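Local coordinates for protein inosine-uridine nucleoside N-ribohydrolase (Xanthomonas oryzae pv. oryzae, PDB 4KL0) that binds calcium and, going by its family, probably hydrolyses the N-glycosidic bonds of nucleosides, at residues L19-P24 against Q51-F57; R96-Y100 against T155-A159; V132-C136 against L160-A164; G241-H247 against A369-L373; L264-I268 against L276-F282. One frame throughout, in Å; residues are numbered along the deposited sequence.

Contact 1: L19-P24 against Q51-F57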
# COMPACT_ATOMS: atom_id res chain seq x y z
N LEU A 19 -16.57 -0.93 -13.01
CA LEU A 19 -16.25 -0.14 -11.83
C LEU A 19 -16.80 1.28 -11.99
O LEU A 19 -17.29 1.89 -11.03
CB LEU A 19 -14.74 -0.08 -11.62
CG LEU A 19 -14.30 0.91 -10.54
CD1 LEU A 19 -14.84 0.59 -9.13
CD2 LEU A 19 -12.80 1.01 -10.52
N ARG A 20 -16.73 1.79 -13.21
CA ARG A 20 -17.12 3.17 -13.46
C ARG A 20 -18.61 3.43 -13.22
O ARG A 20 -19.02 4.57 -13.03
CB ARG A 20 -16.69 3.63 -14.86
CG ARG A 20 -15.22 4.17 -14.88
CD ARG A 20 -14.59 4.06 -16.22
NE ARG A 20 -13.37 4.86 -16.29
CZ ARG A 20 -12.75 5.11 -17.44
NH1 ARG A 20 -13.24 4.59 -18.57
NH2 ARG A 20 -11.67 5.86 -17.47
N LEU A 21 -19.44 2.39 -13.19
CA LEU A 21 -20.85 2.59 -12.84
C LEU A 21 -21.04 3.01 -11.38
O LEU A 21 -22.13 3.48 -11.00
CB LEU A 21 -21.66 1.31 -13.10
CG LEU A 21 -21.66 0.86 -14.55
CD1 LEU A 21 -22.14 -0.60 -14.63
CD2 LEU A 21 -22.53 1.80 -15.40
N HIS A 22 -19.98 2.85 -10.56
CA HIS A 22 -20.12 2.99 -9.14
C HIS A 22 -19.34 4.18 -8.64
O HIS A 22 -18.96 4.21 -7.45
CB HIS A 22 -19.55 1.74 -8.43
CG HIS A 22 -20.33 0.48 -8.65
ND1 HIS A 22 -20.55 -0.06 -9.90
CD2 HIS A 22 -20.92 -0.36 -7.77
CE1 HIS A 22 -21.26 -1.17 -9.78
NE2 HIS A 22 -21.49 -1.38 -8.49
N ARG A 23 -19.05 5.16 -9.51
CA ARG A 23 -18.33 6.36 -9.10
C ARG A 23 -19.14 7.04 -8.04
O ARG A 23 -20.38 7.10 -8.16
CB ARG A 23 -18.12 7.40 -10.24
CG ARG A 23 -17.22 7.00 -11.38
CD ARG A 23 -17.08 8.21 -12.29
NE ARG A 23 -16.10 8.01 -13.34
CZ ARG A 23 -16.36 7.58 -14.56
NH1 ARG A 23 -17.60 7.26 -14.91
NH2 ARG A 23 -15.39 7.46 -15.47
N PRO A 24 -18.48 7.55 -7.00
CA PRO A 24 -19.16 8.35 -5.98
C PRO A 24 -19.52 9.75 -6.51
O PRO A 24 -19.04 10.18 -7.56
CB PRO A 24 -18.10 8.45 -4.87
CG PRO A 24 -16.80 8.42 -5.62
CD PRO A 24 -17.03 7.39 -6.69
N GLN A 51 -5.21 6.22 -11.53
CA GLN A 51 -6.39 5.95 -12.33
C GLN A 51 -7.65 6.17 -11.51
O GLN A 51 -8.67 6.67 -12.01
CB GLN A 51 -6.38 4.52 -12.90
CG GLN A 51 -7.55 4.29 -13.84
CD GLN A 51 -7.53 5.15 -15.06
OE1 GLN A 51 -6.48 5.67 -15.51
NE2 GLN A 51 -8.72 5.32 -15.63
N LEU A 52 -7.62 5.77 -10.24
CA LEU A 52 -8.78 6.00 -9.41
C LEU A 52 -9.06 7.49 -9.24
O LEU A 52 -10.22 7.88 -9.13
CB LEU A 52 -8.63 5.28 -8.06
CG LEU A 52 -8.69 3.77 -8.22
CD1 LEU A 52 -8.04 3.14 -6.97
CD2 LEU A 52 -10.14 3.21 -8.44
N GLN A 53 -8.02 8.32 -9.20
CA GLN A 53 -8.21 9.77 -9.14
C GLN A 53 -8.74 10.27 -10.47
O GLN A 53 -9.70 11.06 -10.51
CB GLN A 53 -6.87 10.46 -8.82
CG GLN A 53 -7.01 11.96 -8.66
CD GLN A 53 -5.98 12.56 -7.76
OE1 GLN A 53 -5.53 11.91 -6.78
NE2 GLN A 53 -5.52 13.79 -8.09
N ALA A 54 -8.12 9.85 -11.56
CA ALA A 54 -8.60 10.27 -12.89
C ALA A 54 -10.08 9.94 -13.07
O ALA A 54 -10.83 10.69 -13.72
CB ALA A 54 -7.77 9.62 -14.01
N ASP A 55 -10.53 8.83 -12.50
CA ASP A 55 -11.94 8.43 -12.60
C ASP A 55 -12.89 8.94 -11.49
O ASP A 55 -14.07 8.57 -11.49
CB ASP A 55 -12.08 6.90 -12.75
CG ASP A 55 -11.57 6.40 -14.10
OD1 ASP A 55 -11.41 7.26 -15.04
OD2 ASP A 55 -11.32 5.17 -14.24
N GLY A 56 -12.38 9.74 -10.57
CA GLY A 56 -13.24 10.41 -9.61
C GLY A 56 -13.60 9.62 -8.37
O GLY A 56 -14.56 9.97 -7.66
N PHE A 57 -12.81 8.58 -8.06
CA PHE A 57 -13.06 7.82 -6.82
C PHE A 57 -12.38 8.44 -5.61
O PHE A 57 -12.90 8.37 -4.50
CB PHE A 57 -12.59 6.37 -7.00
CG PHE A 57 -13.49 5.55 -7.86
CD1 PHE A 57 -14.50 4.80 -7.28
CD2 PHE A 57 -13.39 5.59 -9.25
CE1 PHE A 57 -15.37 4.08 -8.07
CE2 PHE A 57 -14.24 4.86 -10.05
CZ PHE A 57 -15.24 4.10 -9.46
O HOH W 1 -13.37 9.56 -15.37
O HOH W 2 -16.71 11.50 -8.22
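F57 pushes its ring into the bend made by 19-24, where L19, H22, R23 and P24 all touch it. A chi1 of -75°, with CG anti to the carbonyl carbon, carries the ring over to that bend. From CB outward, CG and CD1 meet P24 first, with F57 CD1 3.7 Å from P24 CD. CE1 comes next, close to L19 CD1 and the carbonyl oxygen of H22. At the far end F57 CZ is 3.5 Å from L19 CG. The same F57 CZ meets L19 O at 3.4 Å, with that oxygen at the ring edge. Back along the other side, F57 CE2 lies 3.9 Å from R23 CG.

Beside the ring, D55 gathers a polar cluster. R20 forms a salt bridge to D55, with NH2 2.8 Å from OD1. A weak bond joins R20 NE to D55 OD2 at 2.9 Å. Q51 NE2 also binds D55 OD2, from above the carboxylate plane. Water 1 bridges D55 OD1 and R23 NH2, so both carboxylate oxygens have two partners. R23 NE donates to D55 O at 2.8 Å, and R20 CG lies against one face of the R23 guanidinium.

G56, with positive phi, ends helix 41-54 in a Schellman motif. The contact joins the ends of helices 10-20 and 41-54, just before strand 58-65. L19 and L52 continue inward to helices 327-333 and 358-372, and the F57 backbone pairs with L28.

Contact 2: R96-Y100 against T155-A159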
# COMPACT_ATOMS: atom_id res chain seq x y z
N ARG A 96 8.17 13.86 4.64
CA ARG A 96 8.87 12.89 5.44
C ARG A 96 8.19 12.75 6.83
O ARG A 96 7.97 13.77 7.50
CB ARG A 96 10.31 13.41 5.65
CG ARG A 96 11.02 12.79 6.81
CD ARG A 96 12.46 13.22 6.90
NE ARG A 96 12.74 14.30 7.82
CZ ARG A 96 13.89 14.97 7.79
NH1 ARG A 96 14.13 15.94 8.66
NH2 ARG A 96 14.80 14.64 6.86
N GLY A 97 7.97 11.52 7.30
CA GLY A 97 7.45 11.29 8.62
C GLY A 97 8.48 11.51 9.72
O GLY A 97 9.64 11.85 9.45
N GLN A 98 8.06 11.35 10.96
CA GLN A 98 8.96 11.58 12.09
C GLN A 98 9.80 10.36 12.56
O GLN A 98 9.58 9.20 12.15
CB GLN A 98 8.13 12.11 13.26
CG GLN A 98 7.30 11.03 13.93
CD GLN A 98 6.52 11.52 15.14
OE1 GLN A 98 6.75 11.05 16.28
NE2 GLN A 98 5.58 12.42 14.91
N ASP A 99 10.78 10.61 13.43
CA ASP A 99 11.62 9.55 13.93
C ASP A 99 10.85 8.54 14.77
O ASP A 99 9.87 8.86 15.43
CB ASP A 99 12.69 10.17 14.84
CG ASP A 99 13.88 10.75 14.05
OD1 ASP A 99 14.03 10.48 12.81
OD2 ASP A 99 14.70 11.46 14.70
N TYR A 100 11.33 7.32 14.79
CA TYR A 100 10.71 6.33 15.59
C TYR A 100 11.81 5.40 16.05
O TYR A 100 12.90 5.40 15.50
CB TYR A 100 9.58 5.62 14.75
CG TYR A 100 10.13 4.81 13.62
CD1 TYR A 100 10.47 3.48 13.79
CD2 TYR A 100 10.36 5.42 12.41
CE1 TYR A 100 11.00 2.74 12.73
CE2 TYR A 100 10.88 4.72 11.35
CZ TYR A 100 11.21 3.39 11.53
OH TYR A 100 11.74 2.68 10.46
N THR A 155 3.89 5.14 12.69
CA THR A 155 4.40 6.27 13.51
C THR A 155 3.63 7.57 13.24
O THR A 155 3.17 8.29 14.16
CB THR A 155 5.85 6.50 13.13
OG1 THR A 155 6.58 5.28 13.33
CG2 THR A 155 6.47 7.65 13.90
N ASP A 156 3.49 7.92 11.96
CA ASP A 156 2.81 9.18 11.58
C ASP A 156 1.29 9.11 11.63
O ASP A 156 0.62 10.12 11.99
CB ASP A 156 3.30 9.62 10.20
CG ASP A 156 4.79 9.65 10.16
OD1 ASP A 156 5.39 10.44 10.95
OD2 ASP A 156 5.41 8.89 9.42
N ALA A 157 0.70 7.98 11.24
CA ALA A 157 -0.73 7.86 11.36
C ALA A 157 -1.16 7.99 12.81
O ALA A 157 -2.18 8.60 13.09
CB ALA A 157 -1.23 6.50 10.75
N SER A 158 -0.39 7.41 13.72
CA SER A 158 -0.75 7.50 15.13
C SER A 158 -0.51 8.95 15.58
O SER A 158 -1.36 9.49 16.32
CB SER A 158 0.11 6.56 15.94
OG SER A 158 -0.10 6.75 17.34
N ALA A 159 0.61 9.57 15.14
CA ALA A 159 0.87 10.99 15.45
C ALA A 159 -0.29 11.89 15.04
O ALA A 159 -0.62 12.84 15.75
CB ALA A 159 2.18 11.49 14.82
O HOH W 3 7.97 8.07 10.15
O HOH W 4 4.31 12.38 12.59
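D156 and Q98 make the direct polar link. Q98 N donates to D156 OD1 at 2.8 Å in a nearly straight bond (164°), on the syn lone pair of the oxygen. G97 CA lies 3.2 Å from D156 OD1 and about as close to OD2, obliquely above the carboxylate.

Two waters strengthen the link. Water 3 donates to Q98 O and to D156 OD2. Water 4 donates to D156 OD1, 2.8 Å away, and accepts from Q98 NE2. Each carboxylate oxygen therefore takes at least one water.

Van der Waals touches run alongside. T155 CG2 lies 3.5 Å from Q98 CG. The Q98 chain is extended beyond CG and reaches toward A159, with Q98 NE2 3.5 Å from A159 CB. Y100 CB meets T155 OG1 at 3.3 Å because its CA-CB bond points to the helix. Its chi1 of 67° sets CG between N and the carbonyl carbon, and the ring leads away, its OH bonded to H110 and G68 N. The T155 hydroxyl is hydrogen-bonded to D203.

The loop after strand 93-96 is thus pinned to the first turn of helix 155-163. This is the C-terminal edge of a largely parallel, Rossmann-like sheet, where such folds place their sites. Consistent with that, the Y100 side chain is about 8 Å from that of the calcium ligand D35.

Contact 3: V132-C136 against L160-A164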
# COMPACT_ATOMS: atom_id res chain seq x y z
N VAL A 132 3.03 15.30 9.54
CA VAL A 132 1.57 15.36 9.41
C VAL A 132 0.92 16.76 9.58
O VAL A 132 -0.30 16.87 9.69
CB VAL A 132 0.91 14.42 10.41
CG1 VAL A 132 1.56 13.00 10.31
CG2 VAL A 132 1.06 14.95 11.82
N ARG A 133 1.73 17.81 9.57
CA ARG A 133 1.19 19.16 9.77
C ARG A 133 0.12 19.52 8.73
O ARG A 133 -1.01 19.96 9.07
CB ARG A 133 2.30 20.20 9.72
CG ARG A 133 1.81 21.53 10.29
CD ARG A 133 1.71 21.44 11.82
NE ARG A 133 0.33 21.43 12.36
CZ ARG A 133 -0.02 20.82 13.50
NH1 ARG A 133 0.89 20.16 14.21
NH2 ARG A 133 -1.28 20.85 13.93
N ALA A 134 0.44 19.31 7.46
CA ALA A 134 -0.52 19.62 6.40
C ALA A 134 -1.79 18.78 6.52
O ALA A 134 -2.85 19.29 6.23
CB ALA A 134 0.12 19.49 5.00
N MET A 135 -1.68 17.50 6.90
CA MET A 135 -2.86 16.67 7.11
C MET A 135 -3.75 17.29 8.19
O MET A 135 -4.99 17.24 8.08
CB MET A 135 -2.47 15.21 7.47
CG MET A 135 -1.84 14.44 6.29
SD MET A 135 -1.39 12.72 6.81
CE MET A 135 -1.01 11.99 5.12
N CYS A 136 -3.12 17.78 9.26
CA CYS A 136 -3.87 18.43 10.35
C CYS A 136 -4.67 19.63 9.80
O CYS A 136 -5.92 19.74 10.00
CB CYS A 136 -2.94 18.89 11.48
SG CYS A 136 -2.31 17.57 12.56
N LEU A 160 -0.94 11.58 13.91
CA LEU A 160 -2.04 12.41 13.41
C LEU A 160 -3.24 12.25 14.30
O LEU A 160 -3.89 13.25 14.63
CB LEU A 160 -2.44 12.03 11.95
CG LEU A 160 -3.59 12.86 11.34
CD1 LEU A 160 -3.16 14.29 11.18
CD2 LEU A 160 -3.99 12.35 9.94
N LEU A 161 -3.53 11.02 14.72
CA LEU A 161 -4.69 10.84 15.60
C LEU A 161 -4.37 11.52 16.92
O LEU A 161 -5.28 12.04 17.62
CB LEU A 161 -5.01 9.37 15.84
CG LEU A 161 -6.26 8.97 15.09
CD1 LEU A 161 -6.01 9.17 13.58
CD2 LEU A 161 -6.58 7.54 15.44
N ALA A 162 -3.09 11.59 17.29
CA ALA A 162 -2.80 12.23 18.57
C ALA A 162 -2.87 13.76 18.49
O ALA A 162 -3.43 14.41 19.39
CB ALA A 162 -1.46 11.78 19.12
N GLU A 163 -2.25 14.34 17.45
CA GLU A 163 -2.20 15.80 17.34
C GLU A 163 -3.54 16.38 16.95
O GLU A 163 -3.89 17.48 17.36
CB GLU A 163 -1.09 16.22 16.37
CG GLU A 163 0.27 15.78 16.93
CD GLU A 163 1.44 16.18 16.08
OE1 GLU A 163 1.23 16.99 15.14
OE2 GLU A 163 2.55 15.65 16.35
N ALA A 164 -4.34 15.62 16.20
CA ALA A 164 -5.58 16.18 15.67
C ALA A 164 -6.77 15.34 16.07
O ALA A 164 -7.74 15.24 15.34
CB ALA A 164 -5.48 16.33 14.17
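L160 is the main bump of this contact, and V132, M135 and C136 form the hollow that takes it. Its CG is anti to the backbone N (chi1 -179°), which carries the two methyls across to the other helix. CD1 goes deepest. L160 CD1 lies 3.7 Å from C136 SG and also touches M135 CB and V132 CB. L160 CD2 rests alongside M135, 4.1 Å from M135 SD. The two side chains cross at about a right angle, and the extended M135 chain then runs on past the leucine.

A second, smaller bump points the other way. C136 SG touches both L160 CD1 and the methyl of A164, 3.8 Å from A164 CB. E163 CB borders the same place more loosely. A164 is the first residue to leave helical angles, so the sulfur packs against the very end of helix 155-163.

The solvent side is charged. R133 starts away from the partner, but its chain bends at chi2 and chi3 and brings the guanidinium back over. R133 NH1 then forms a salt bridge with E163 OE1 at 3.3 Å. The two planes are nearly parallel (8°), with OE1 oblique to the guanidinium. V132 CG2 is 3.9 Å from the same E163 OE1. No hydrogen bond joins the two segments; the contact is apolar packing with one salt bridge at its exposed side.

V132 is the N-cap residue of helix 133-141. That helix and helix 155-163 flank strand 146-150 in the chain. M135 and L160 both press on L31 and F33 of strand 28-34, and M135 also reaches D62 and V64 of strand 58-65.

Contact 4: G241-H247 against A369-L373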
# COMPACT_ATOMS: atom_id res chain seq x y z
N GLY A 241 3.14 -6.37 -18.65
CA GLY A 241 2.09 -5.52 -19.22
C GLY A 241 2.25 -4.03 -18.97
O GLY A 241 2.01 -3.21 -19.85
N ILE A 242 2.67 -3.67 -17.77
CA ILE A 242 2.77 -2.24 -17.46
C ILE A 242 4.08 -1.62 -17.91
O ILE A 242 4.19 -0.40 -17.99
CB ILE A 242 2.51 -1.90 -15.94
CG1 ILE A 242 3.47 -2.65 -15.01
CG2 ILE A 242 1.07 -2.23 -15.57
CD1 ILE A 242 3.13 -2.32 -13.55
N ALA A 243 5.07 -2.44 -18.22
CA ALA A 243 6.33 -1.93 -18.68
C ALA A 243 6.36 -1.84 -20.23
O ALA A 243 7.24 -1.20 -20.79
CB ALA A 243 7.45 -2.77 -18.16
N ARG A 244 5.34 -2.41 -20.86
CA ARG A 244 5.38 -2.70 -22.30
C ARG A 244 5.64 -1.44 -23.14
O ARG A 244 6.40 -1.47 -24.12
CB ARG A 244 4.08 -3.41 -22.73
CG ARG A 244 4.07 -4.03 -24.15
CD ARG A 244 2.88 -5.02 -24.28
NE ARG A 244 3.06 -6.24 -23.48
CZ ARG A 244 2.12 -6.76 -22.69
NH1 ARG A 244 0.93 -6.17 -22.54
NH2 ARG A 244 2.37 -7.87 -22.01
N ASN A 245 5.05 -0.34 -22.74
CA ASN A 245 5.13 0.86 -23.55
C ASN A 245 6.16 1.88 -23.09
O ASN A 245 6.09 3.04 -23.50
CB ASN A 245 3.77 1.52 -23.63
CG ASN A 245 2.71 0.56 -24.01
OD1 ASN A 245 2.83 -0.14 -25.02
ND2 ASN A 245 1.66 0.48 -23.19
N GLY A 246 7.08 1.46 -22.21
CA GLY A 246 8.18 2.31 -21.82
C GLY A 246 7.83 3.39 -20.80
O GLY A 246 8.58 4.36 -20.64
N HIS A 247 6.70 3.27 -20.10
CA HIS A 247 6.47 4.29 -19.07
C HIS A 247 7.51 4.08 -17.98
O HIS A 247 7.71 2.94 -17.54
CB HIS A 247 5.06 4.16 -18.46
CG HIS A 247 4.66 5.35 -17.63
ND1 HIS A 247 5.31 5.71 -16.47
CD2 HIS A 247 3.65 6.24 -17.79
CE1 HIS A 247 4.73 6.79 -15.96
NE2 HIS A 247 3.71 7.11 -16.74
N ALA A 369 -3.79 -0.23 -13.45
CA ALA A 369 -2.39 0.15 -13.64
C ALA A 369 -2.10 0.50 -15.10
O ALA A 369 -1.43 1.52 -15.40
CB ALA A 369 -1.51 -0.90 -13.18
N LYS A 370 -2.66 -0.27 -16.03
CA LYS A 370 -2.40 0.06 -17.45
C LYS A 370 -3.02 1.39 -17.87
O LYS A 370 -2.38 2.18 -18.61
CB LYS A 370 -2.91 -1.02 -18.41
CG LYS A 370 -2.19 -2.32 -18.34
CD LYS A 370 -2.97 -3.35 -19.16
CE LYS A 370 -2.18 -4.62 -19.41
NZ LYS A 370 -2.94 -5.55 -20.36
N ALA A 371 -4.24 1.66 -17.40
CA ALA A 371 -4.90 2.93 -17.76
C ALA A 371 -4.13 4.13 -17.18
O ALA A 371 -4.00 5.18 -17.82
CB ALA A 371 -6.38 2.92 -17.30
N ALA A 372 -3.55 3.93 -15.98
CA ALA A 372 -2.87 4.99 -15.26
C ALA A 372 -1.59 5.40 -16.02
O ALA A 372 -1.13 6.54 -15.87
CB ALA A 372 -2.52 4.51 -13.80
N LEU A 373 -1.02 4.47 -16.77
CA LEU A 373 0.29 4.70 -17.40
C LEU A 373 0.20 5.09 -18.87
O LEU A 373 1.21 5.08 -19.55
CB LEU A 373 1.19 3.50 -17.23
CG LEU A 373 1.37 3.09 -15.77
CD1 LEU A 373 2.03 1.70 -15.69
CD2 LEU A 373 2.25 4.13 -15.12
O HOH W 5 2.31 2.93 -20.79
O HOH W 6 0.90 8.36 -16.16
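L373 has the most surface buried here, and its two methyls serve two different partners. CD2 sits squarely over one face of the H247 ring in a CH-pi contact, 3.5 Å from the ring centroid and 1° off the normal. L373 CD1 turns to I242, 3.6 Å from I242 CB.

I242 turns its CG2 methyl to the helix, 3.8 Å from A369 CB. The same methyl also stays near L373 CD1.

H247 lies across the leucine at about a right angle. Its CG is anti to the backbone N (chi1 -167°), which lays the ring over L373. H247 CD2 comes within 3.2 Å of L373 O. The ring is held at both nitrogens: ND1 accepts from V249 N and caps helix 248-269, while H247 NE2 is 3.1 Å from water 6, which donates to A372 O. Water 5 donates to L373 O at 2.7 Å, with a weak link to N245 ND2.

No direct hydrogen bond joins the segments. The direct contact is mainly apolar, and waters link L373 O and A372 O to N245 and H247. K370 NZ and R244 NH1 approach to 4.5 Å as like charges. The salt bridge of K370 to E12 probably offsets that repulsion.

Contact 5: L264-I268 against L276-F282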
# COMPACT_ATOMS: atom_id res chain seq x y z
N LEU A 264 16.27 -13.22 -4.60
CA LEU A 264 15.77 -14.25 -3.67
C LEU A 264 16.08 -15.69 -4.19
O LEU A 264 16.58 -16.59 -3.49
CB LEU A 264 14.27 -13.97 -3.40
CG LEU A 264 13.44 -14.98 -2.62
CD1 LEU A 264 14.06 -15.12 -1.20
CD2 LEU A 264 11.95 -14.62 -2.53
N TRP A 265 15.85 -15.87 -5.48
CA TRP A 265 16.19 -17.13 -6.14
C TRP A 265 17.67 -17.50 -6.03
O TRP A 265 18.00 -18.63 -5.63
CB TRP A 265 15.82 -17.00 -7.63
CG TRP A 265 16.32 -18.18 -8.37
CD1 TRP A 265 17.39 -18.21 -9.21
CD2 TRP A 265 15.84 -19.51 -8.27
NE1 TRP A 265 17.60 -19.49 -9.65
CE2 TRP A 265 16.65 -20.31 -9.12
CE3 TRP A 265 14.78 -20.10 -7.59
CZ2 TRP A 265 16.44 -21.66 -9.28
CZ3 TRP A 265 14.57 -21.47 -7.74
CH2 TRP A 265 15.41 -22.25 -8.58
N GLU A 266 18.56 -16.55 -6.32
CA GLU A 266 20.02 -16.80 -6.33
C GLU A 266 20.48 -17.12 -4.91
O GLU A 266 21.34 -18.00 -4.70
CB GLU A 266 20.77 -15.60 -6.91
CG GLU A 266 20.47 -15.47 -8.42
CD GLU A 266 21.16 -14.31 -9.13
OE1 GLU A 266 21.71 -13.38 -8.48
OE2 GLU A 266 21.14 -14.35 -10.39
N GLY A 267 19.85 -16.46 -3.95
CA GLY A 267 20.27 -16.56 -2.54
C GLY A 267 19.93 -17.94 -2.03
O GLY A 267 20.74 -18.58 -1.33
N ILE A 268 18.74 -18.42 -2.40
CA ILE A 268 18.23 -19.73 -2.01
C ILE A 268 19.07 -20.80 -2.71
O ILE A 268 19.49 -21.77 -2.07
CB ILE A 268 16.77 -19.91 -2.38
CG1 ILE A 268 15.88 -19.08 -1.44
CG2 ILE A 268 16.36 -21.40 -2.32
CD1 ILE A 268 14.42 -19.01 -1.91
N LEU A 276 15.09 -21.16 4.04
CA LEU A 276 14.35 -21.22 2.76
C LEU A 276 15.03 -22.17 1.82
O LEU A 276 16.25 -22.35 1.89
CB LEU A 276 14.24 -19.83 2.09
CG LEU A 276 13.67 -18.71 2.97
CD1 LEU A 276 13.41 -17.46 2.10
CD2 LEU A 276 12.42 -19.14 3.66
N ASP A 277 14.27 -22.83 0.97
CA ASP A 277 14.89 -23.73 -0.00
C ASP A 277 14.14 -23.70 -1.33
O ASP A 277 13.13 -23.01 -1.46
CB ASP A 277 14.97 -25.15 0.54
CG ASP A 277 13.64 -25.67 1.05
OD1 ASP A 277 12.57 -25.21 0.58
OD2 ASP A 277 13.64 -26.55 1.95
N THR A 278 14.66 -24.43 -2.31
CA THR A 278 14.08 -24.38 -3.66
C THR A 278 12.61 -24.78 -3.62
O THR A 278 11.78 -24.22 -4.37
CB THR A 278 14.87 -25.28 -4.63
OG1 THR A 278 16.21 -24.80 -4.78
CG2 THR A 278 14.17 -25.31 -6.01
N ALA A 279 12.28 -25.73 -2.75
CA ALA A 279 10.91 -26.18 -2.55
C ALA A 279 10.01 -25.07 -2.00
O ALA A 279 8.82 -24.98 -2.34
CB ALA A 279 10.88 -27.35 -1.59
N TRP A 280 10.58 -24.23 -1.16
CA TRP A 280 9.76 -23.17 -0.62
C TRP A 280 9.50 -22.16 -1.74
O TRP A 280 8.41 -21.59 -1.84
CB TRP A 280 10.46 -22.48 0.52
CG TRP A 280 9.80 -21.22 0.89
CD1 TRP A 280 8.78 -21.06 1.76
CD2 TRP A 280 10.09 -19.92 0.36
NE1 TRP A 280 8.44 -19.75 1.86
CE2 TRP A 280 9.22 -19.01 1.00
CE3 TRP A 280 11.01 -19.43 -0.58
CZ2 TRP A 280 9.22 -17.63 0.73
CZ3 TRP A 280 11.03 -18.06 -0.83
CH2 TRP A 280 10.14 -17.17 -0.18
N PHE A 281 10.49 -21.97 -2.60
CA PHE A 281 10.37 -20.99 -3.68
C PHE A 281 9.30 -21.43 -4.71
O PHE A 281 8.39 -20.65 -5.05
CB PHE A 281 11.69 -20.74 -4.36
CG PHE A 281 11.64 -19.64 -5.38
CD1 PHE A 281 11.12 -19.87 -6.66
CD2 PHE A 281 12.13 -18.38 -5.08
CE1 PHE A 281 11.04 -18.85 -7.60
CE2 PHE A 281 12.07 -17.36 -6.05
CZ PHE A 281 11.53 -17.61 -7.32
N PHE A 282 9.43 -22.66 -5.22
CA PHE A 282 8.38 -23.18 -6.12
C PHE A 282 6.95 -23.17 -5.48
O PHE A 282 5.94 -22.81 -6.13
CB PHE A 282 8.79 -24.56 -6.70
CG PHE A 282 9.67 -24.45 -7.91
CD1 PHE A 282 9.18 -24.76 -9.19
CD2 PHE A 282 10.95 -23.98 -7.81
CE1 PHE A 282 9.98 -24.61 -10.32
CE2 PHE A 282 11.76 -23.83 -8.92
CZ PHE A 282 11.29 -24.15 -10.19
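D277 OD1 accepts from W280 N at 2.8 Å, and both residues touch I268. This bond caps the start of helix 278-285. The N-H meets the oxygen nearly along its C-O bond, though the hydrogen angle is only 136°.

I268 packs on this cap. Its CG2, anti to the backbone N, comes within 3.3 Å of D277 C and also touches T278 N. Its CD1 swings to the aromatic side, 3.7 Å from W280 CZ3 at the indole edge. The same methyl touches F281 CD2 at the edge of that ring, and CG1 lies against L276 CB.

L264, one turn earlier, meets the same indole. Its CD2 is 3.9 Å from W280 CH2, in the indole plane. L276 CD2 covers one face of that indole, and L276 CD1 meets L264 CD1.

W265 and F281 form a T-shaped pair. The indole edge points at the phenyl face, with six-membered ring and phenyl centroids 5.1 Å apart and planes at 70°. W265 CE3 stands over the middle of the F281 ring. W265 CZ3 goes on to the edge of F282, 3.9 Å from its CE2. The indole N-H of W265 is used by L302 O.

The short helix axes run nearly antiparallel (156°) and 10.2 Å apart, as in a helical hairpin. Helix 304-307 closes over the aromatic side, where I307 touches W265, F281 and F282.

In the fold
From the N terminus, contact 1 comes first and closes the loop that holds strand 28-34 and most of helix 41-54. Contact 2 opens after it, at the end of strand 93-96. Contact 3 opens before contact 2 has closed, so the two cross. They share helix 155-163 and touch where D156 O meets V132 CG1, tying that helix to both a strand-end loop and helix 133-141. Contact 4 spans the longest loop, bringing helix 236-243 to the C-terminal helix 358-372. Contact 5 lies wholly within that span as a local helical hairpin. Contacts 1 and 4 also meet in space, because Q51 packs on A371 and A372.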